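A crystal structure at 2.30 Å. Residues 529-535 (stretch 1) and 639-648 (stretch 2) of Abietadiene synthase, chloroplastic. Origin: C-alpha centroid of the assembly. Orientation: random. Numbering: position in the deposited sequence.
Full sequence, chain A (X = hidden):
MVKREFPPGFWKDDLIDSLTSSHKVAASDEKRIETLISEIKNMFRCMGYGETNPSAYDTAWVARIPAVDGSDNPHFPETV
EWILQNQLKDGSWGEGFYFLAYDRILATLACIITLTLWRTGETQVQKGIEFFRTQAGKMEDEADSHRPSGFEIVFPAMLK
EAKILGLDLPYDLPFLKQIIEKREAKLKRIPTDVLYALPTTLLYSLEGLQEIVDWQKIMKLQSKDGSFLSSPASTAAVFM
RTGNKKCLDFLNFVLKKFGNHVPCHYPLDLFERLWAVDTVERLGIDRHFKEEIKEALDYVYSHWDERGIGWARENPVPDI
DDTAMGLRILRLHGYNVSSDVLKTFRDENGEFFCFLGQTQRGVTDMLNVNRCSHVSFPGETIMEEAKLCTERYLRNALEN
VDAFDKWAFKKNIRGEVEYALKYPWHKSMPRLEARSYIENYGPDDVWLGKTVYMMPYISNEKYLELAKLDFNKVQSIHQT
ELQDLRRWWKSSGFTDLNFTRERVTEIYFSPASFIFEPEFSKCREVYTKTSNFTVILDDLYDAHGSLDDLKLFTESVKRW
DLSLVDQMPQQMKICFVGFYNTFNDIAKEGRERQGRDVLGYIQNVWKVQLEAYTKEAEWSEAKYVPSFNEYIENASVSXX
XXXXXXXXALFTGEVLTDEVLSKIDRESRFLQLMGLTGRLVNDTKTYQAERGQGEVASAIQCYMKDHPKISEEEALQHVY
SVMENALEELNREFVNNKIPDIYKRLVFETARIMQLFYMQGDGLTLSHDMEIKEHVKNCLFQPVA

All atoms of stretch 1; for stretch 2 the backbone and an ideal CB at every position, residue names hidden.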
ATOM      1  N   LYS A 529      -0.109 -23.079 -19.803  1.00 20.00           N
ATOM      2  CA  LYS A 529       0.300 -23.955 -20.895  1.00 20.47           C
ATOM      3  C   LYS A 529       1.211 -23.225 -21.867  1.00 22.58           C
ATOM      4  O   LYS A 529       2.241 -23.755 -22.283  1.00 21.87           O
ATOM      5  CB  LYS A 529      -0.924 -24.505 -21.626  1.00 18.16           C
ATOM      6  CG  LYS A 529      -1.625 -25.612 -20.841  1.00 23.63           C
ATOM      7  CD  LYS A 529      -2.962 -25.990 -21.450  1.00 27.95           C
ATOM      8  CE  LYS A 529      -3.654 -27.052 -20.601  1.00 27.23           C
ATOM      9  NZ  LYS A 529      -5.035 -27.348 -21.080  1.00 32.54           N
ATOM     10  N   THR A 530       0.838 -21.999 -22.214  1.00 21.45           N
ATOM     11  CA  THR A 530       1.636 -21.208 -23.135  1.00 20.80           C
ATOM     12  C   THR A 530       3.017 -20.895 -22.560  1.00 18.59           C
ATOM     13  O   THR A 530       4.012 -20.972 -23.273  1.00 17.10           O
ATOM     14  CB  THR A 530       0.920 -19.902 -23.492  1.00 21.45           C
ATOM     15  OG1 THR A 530      -0.433 -20.198 -23.869  1.00 19.61           O
ATOM     16  CG2 THR A 530       1.615 -19.228 -24.656  1.00 12.78           C
ATOM     17  N   SER A 531       3.082 -20.554 -21.275  1.00 19.32           N
ATOM     18  CA  SER A 531       4.364 -20.262 -20.635  1.00 22.04           C
ATOM     19  C   SER A 531       5.235 -21.512 -20.623  1.00 25.93           C
ATOM     20  O   SER A 531       6.427 -21.455 -20.927  1.00 28.54           O
ATOM     21  CB  SER A 531       4.165 -19.788 -19.194  1.00 23.02           C
ATOM     22  OG  SER A 531       3.433 -18.581 -19.150  1.00 42.43           O
ATOM     23  N   ASN A 532       4.639 -22.646 -20.263  1.00 29.65           N
ATOM     24  CA  ASN A 532       5.381 -23.900 -20.221  1.00 30.34           C
ATOM     25  C   ASN A 532       5.947 -24.200 -21.606  1.00 28.71           C
ATOM     26  O   ASN A 532       7.077 -24.674 -21.737  1.00 29.36           O
ATOM     27  CB  ASN A 532       4.482 -25.049 -19.762  1.00 30.65           C
ATOM     28  CG  ASN A 532       5.219 -26.039 -18.883  1.00 39.96           C
ATOM     29  OD1 ASN A 532       6.277 -26.546 -19.257  1.00 46.37           O
ATOM     30  ND2 ASN A 532       4.671 -26.314 -17.706  1.00 37.08           N
ATOM     31  N   PHE A 533       5.172 -23.917 -22.646  1.00 26.00           N
ATOM     32  CA  PHE A 533       5.670 -24.162 -23.987  1.00 28.64           C
ATOM     33  C   PHE A 533       6.789 -23.213 -24.392  1.00 29.16           C
ATOM     34  O   PHE A 533       7.641 -23.582 -25.191  1.00 27.68           O
ATOM     35  CB  PHE A 533       4.541 -24.123 -25.014  1.00 28.06           C
ATOM     36  CG  PHE A 533       4.024 -25.487 -25.367  1.00 35.00           C
ATOM     37  CD1 PHE A 533       2.815 -25.948 -24.859  1.00 29.24           C
ATOM     38  CD2 PHE A 533       4.789 -26.343 -26.156  1.00 34.95           C
ATOM     39  CE1 PHE A 533       2.376 -27.237 -25.126  1.00 32.71           C
ATOM     40  CE2 PHE A 533       4.357 -27.639 -26.430  1.00 40.00           C
ATOM     41  CZ  PHE A 533       3.147 -28.085 -25.913  1.00 36.38           C
ATOM     42  N   THR A 534       6.802 -21.996 -23.851  1.00 29.55           N
ATOM     43  CA  THR A 534       7.885 -21.079 -24.196  1.00 28.21           C
ATOM     44  C   THR A 534       9.165 -21.587 -23.526  1.00 27.41           C
ATOM     45  O   THR A 534      10.262 -21.365 -24.028  1.00 27.82           O
ATOM     46  CB  THR A 534       7.598 -19.619 -23.749  1.00 23.08           C
ATOM     47  OG1 THR A 534       7.433 -19.558 -22.327  1.00 20.88           O
ATOM     48  CG2 THR A 534       6.343 -19.109 -24.412  1.00 22.11           C
ATOM     49  N   VAL A 535       9.015 -22.288 -22.403  1.00 27.05           N
ATOM     50  CA  VAL A 535      10.167 -22.839 -21.689  1.00 28.60           C
ATOM     51  C   VAL A 535      10.713 -24.049 -22.435  1.00 30.42           C
ATOM     52  O   VAL A 535      11.922 -24.168 -22.638  1.00 34.48           O
ATOM     53  CB  VAL A 535       9.793 -23.266 -20.251  1.00 29.63           C
ATOM     54  CG1 VAL A 535      10.873 -24.177 -19.666  1.00 22.96           C
ATOM     55  CG2 VAL A 535       9.628 -22.035 -19.382  1.00 24.66           C
ATOM     56  N   UNK A 639      12.632 -13.613 -24.834  1.00 16.51           N
ATOM     57  CA  UNK A 639      12.299 -13.865 -23.434  1.00 15.81           C
ATOM     58  C   UNK A 639      10.875 -14.438 -23.334  1.00 16.57           C
ATOM     59  O   UNK A 639      10.475 -14.965 -22.305  1.00 18.96           O
ATOM     60  CB  UNK A 639      12.425 -12.581 -22.611  1.00 15.81           C
ATOM     61  N   UNK A 640      10.128 -14.316 -24.430  1.00 22.88           N
ATOM     62  CA  UNK A 640       8.774 -14.858 -24.586  1.00 23.99           C
ATOM     63  C   UNK A 640       7.597 -14.359 -23.754  1.00 23.35           C
ATOM     64  O   UNK A 640       6.528 -14.968 -23.792  1.00 24.98           O
ATOM     65  CB  UNK A 640       8.869 -16.364 -24.331  1.00 23.99           C
ATOM     66  N   UNK A 641       7.754 -13.265 -23.021  1.00 24.36           N
ATOM     67  CA  UNK A 641       6.635 -12.755 -22.234  1.00 20.50           C
ATOM     68  C   UNK A 641       5.519 -12.258 -23.154  1.00 22.05           C
ATOM     69  O   UNK A 641       4.333 -12.432 -22.859  1.00 19.95           O
ATOM     70  CB  UNK A 641       7.100 -11.632 -21.305  1.00 20.50           C
ATOM     71  N   UNK A 642       5.899 -11.651 -24.276  1.00 19.49           N
ATOM     72  CA  UNK A 642       4.902 -11.153 -25.204  1.00 16.33           C
ATOM     73  C   UNK A 642       3.955 -12.250 -25.683  1.00 16.23           C
ATOM     74  O   UNK A 642       2.744 -12.049 -25.734  1.00 15.25           O
ATOM     75  CB  UNK A 642       5.591 -10.500 -26.404  1.00 16.33           C
ATOM     76  N   UNK A 643       4.519 -13.404 -26.034  1.00 16.64           N
ATOM     77  CA  UNK A 643       3.763 -14.561 -26.531  1.00 18.70           C
ATOM     78  C   UNK A 643       2.714 -15.038 -25.524  1.00 18.45           C
ATOM     79  O   UNK A 643       1.550 -15.272 -25.882  1.00 19.20           O
ATOM     80  CB  UNK A 643       4.719 -15.709 -26.861  1.00 18.70           C
ATOM     81  N   UNK A 644       3.134 -15.161 -24.268  1.00 12.52           N
ATOM     82  CA  UNK A 644       2.252 -15.586 -23.198  1.00 16.44           C
ATOM     83  C   UNK A 644       1.057 -14.630 -23.097  1.00 17.33           C
ATOM     84  O   UNK A 644      -0.095 -15.054 -23.003  1.00 15.35           O
ATOM     85  CB  UNK A 644       3.011 -15.650 -21.871  1.00 16.44           C
ATOM     86  N   UNK A 645       1.340 -13.334 -23.134  1.00 16.55           N
ATOM     87  CA  UNK A 645       0.292 -12.328 -23.055  1.00 16.77           C
ATOM     88  C   UNK A 645      -0.672 -12.348 -24.239  1.00 19.01           C
ATOM     89  O   UNK A 645      -1.887 -12.386 -24.059  1.00 24.12           O
ATOM     90  CB  UNK A 645       0.928 -10.941 -22.944  1.00 16.77           C
ATOM     91  N   UNK A 646      -0.129 -12.327 -25.449  1.00 17.20           N
ATOM     92  CA  UNK A 646      -0.961 -12.297 -26.638  1.00 18.83           C
ATOM     93  C   UNK A 646      -1.902 -13.493 -26.787  1.00 19.32           C
ATOM     94  O   UNK A 646      -3.007 -13.360 -27.316  1.00 20.40           O
ATOM     95  CB  UNK A 646      -0.062 -12.210 -27.873  1.00 18.83           C
ATOM     96  N   UNK A 647      -1.485 -14.659 -26.316  1.00 18.43           N
ATOM     97  CA  UNK A 647      -2.362 -15.811 -26.411  1.00 19.57           C
ATOM     98  C   UNK A 647      -3.362 -15.821 -25.246  1.00 19.67           C
ATOM     99  O   UNK A 647      -4.538 -16.120 -25.441  1.00 20.41           O
ATOM    100  CB  UNK A 647      -1.542 -17.103 -26.429  1.00 19.57           C
ATOM    101  N   UNK A 648      -2.909 -15.456 -24.047  1.00 17.00           N
ATOM    102  CA  UNK A 648      -3.795 -15.401 -22.883  1.00 20.63           C
ATOM    103  C   UNK A 648      -4.902 -14.338 -23.048  1.00 23.07           C
ATOM    104  O   UNK A 648      -6.019 -14.517 -22.558  1.00 19.65           O
ATOM    105  CB  UNK A 648      -2.976 -15.109 -21.624  1.00 20.63           C
TER

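Stretch 1 is helical throughout. The helix at 641-648 runs nearly antiparallel to it, at 153° between N-to-C directions, with a closest axis approach of 9.0 Å. Thr-530, Ser-531 and Thr-534 line the facing side of stretch 1.

Position 639 lies in the loop before the helix. Its CA-to-CB bond points away, and stretch 1 offers nothing near the ideal CB. Many residues would fit. It is Ile-639, which makes no contact with stretch 1.

Position 640 is the N-cap, right before the helix. Its CA-to-CB bond points toward stretch 1, and the ideal CB is already 3.5 Å from Thr-534 CB. That leaves little space straight ahead, so a small side chain suits. Phi is positive, 65°, which is easiest for glycine and also common for asparagine. A serine or alanine would be small enough but would pay for the backbone angle. The residue is Ala-640. Its methyl packs against Thr-534, with Ala-640 CB 3.5 Å from Thr-534 CB.

Position 641 points away, and the contact sets no limit on it. Leu-641 is found here; its end comes nearer than its start but stays out of contact. Position 642 has nothing of stretch 1 within 5.5 Å of its ideal CB. The contact would allow almost anything, and phi and psi are ordinary helical values. It is Gly-642, which has no side chain to point.

Position 643 points toward stretch 1. Its ideal CB is 4.5 Å from Thr-534 CG2 and 5.2 Å from Thr-530 CG2, so two methyls await it. Alanine, valine, threonine or a slender isoleucine would suit. The residue is Thr-643. Its CG2 lies 4.1 Å from Thr-530 CG2 and 4.2 Å from Thr-534 CG2, a cluster of three threonine methyls. Its OG1 is hydrogen-bonded elsewhere in the structure.

Position 644 points sideways, but the backbones are close: its CA is 5.7 Å from the CA of Thr-530. The ideal CB is 4.0 Å from Ser-531 OG and 4.7 Å from Thr-530 CG2. A compact aliphatic would fill this place; serine or threonine could also be considered beside the hydroxyl. It is Val-644, in the t rotamer. Val-644 CG1 is 3.2 Å from Ser-531 OG, a tight contact but not a hydrogen bond. Val-644 CG2 is 4.1 Å from Thr-534 CG2, and Val-644 CA is 4.0 Å from Thr-530 CG2.

Position 645 points away and is unconstrained here; it is Val-645. Position 646 is out of reach, and many helix formers would do; it is Leu-646.

Position 647 points toward stretch 1, with its ideal CB 4.2 Å from Thr-530 OG1. A polar side chain could be imagined, but Thr-530 CG2 also invites an aliphatic one. The residue is Ile-647. Its CD1 reaches 3.8 Å from Thr-530 CG2.

Position 648 points sideways, with nothing close to its ideal CB. Small or polar residues are among many that fit. Ser-648 turns back to its own helix: Ser-648 OG donates to Val-644 O at 2.8 Å.

Stretch 2 639-648: IALGTVVLIS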
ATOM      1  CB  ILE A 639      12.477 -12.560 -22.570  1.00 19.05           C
ATOM      2  CG1 ILE A 639      12.452 -12.914 -21.085  1.00 13.49           C
ATOM      3  CG2 ILE A 639      11.427 -11.517 -22.928  1.00 15.06           C
ATOM      4  CD1 ILE A 639      13.560 -13.886 -20.665  1.00 14.64           C
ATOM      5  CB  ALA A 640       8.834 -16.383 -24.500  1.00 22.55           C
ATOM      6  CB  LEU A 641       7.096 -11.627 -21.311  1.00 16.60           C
ATOM      7  CG  LEU A 641       8.207 -12.039 -20.339  1.00 24.03           C
ATOM      8  CD1 LEU A 641       8.570 -10.862 -19.455  1.00 21.34           C
ATOM      9  CD2 LEU A 641       7.746 -13.229 -19.501  1.00 19.20           C
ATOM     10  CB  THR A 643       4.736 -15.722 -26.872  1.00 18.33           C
ATOM     11  OG1 THR A 643       5.523 -15.340 -28.000  1.00 18.80           O
ATOM     12  CG2 THR A 643       3.982 -17.026 -27.183  1.00 14.37           C
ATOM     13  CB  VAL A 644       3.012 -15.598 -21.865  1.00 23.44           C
ATOM     14  CG1 VAL A 644       2.097 -16.097 -20.749  1.00 23.10           C
ATOM     15  CG2 VAL A 644       4.260 -16.468 -21.998  1.00 15.39           C
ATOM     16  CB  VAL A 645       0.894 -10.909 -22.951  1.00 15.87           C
ATOM     17  CG1 VAL A 645      -0.196  -9.859 -23.124  1.00 16.53           C
ATOM     18  CG2 VAL A 645       1.574 -10.740 -21.600  1.00 20.42           C
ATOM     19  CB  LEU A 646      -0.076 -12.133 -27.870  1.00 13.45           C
ATOM     20  CG  LEU A 646       0.655 -10.779 -27.879  1.00 19.55           C
ATOM     21  CD1 LEU A 646       1.591 -10.688 -29.078  1.00 15.45           C
ATOM     22  CD2 LEU A 646      -0.358  -9.645 -27.916  1.00 12.55           C
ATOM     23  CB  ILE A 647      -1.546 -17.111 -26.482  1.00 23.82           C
ATOM     24  CG1 ILE A 647      -0.648 -17.054 -27.729  1.00 18.40           C
ATOM     25  CG2 ILE A 647      -2.478 -18.316 -26.539  1.00 25.31           C
ATOM     26  CD1 ILE A 647       0.099 -18.317 -28.033  1.00 26.39           C
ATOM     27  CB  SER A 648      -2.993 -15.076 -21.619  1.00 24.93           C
ATOM     28  OG  SER A 648      -2.057 -16.092 -21.318  1.00 37.83           O
TER
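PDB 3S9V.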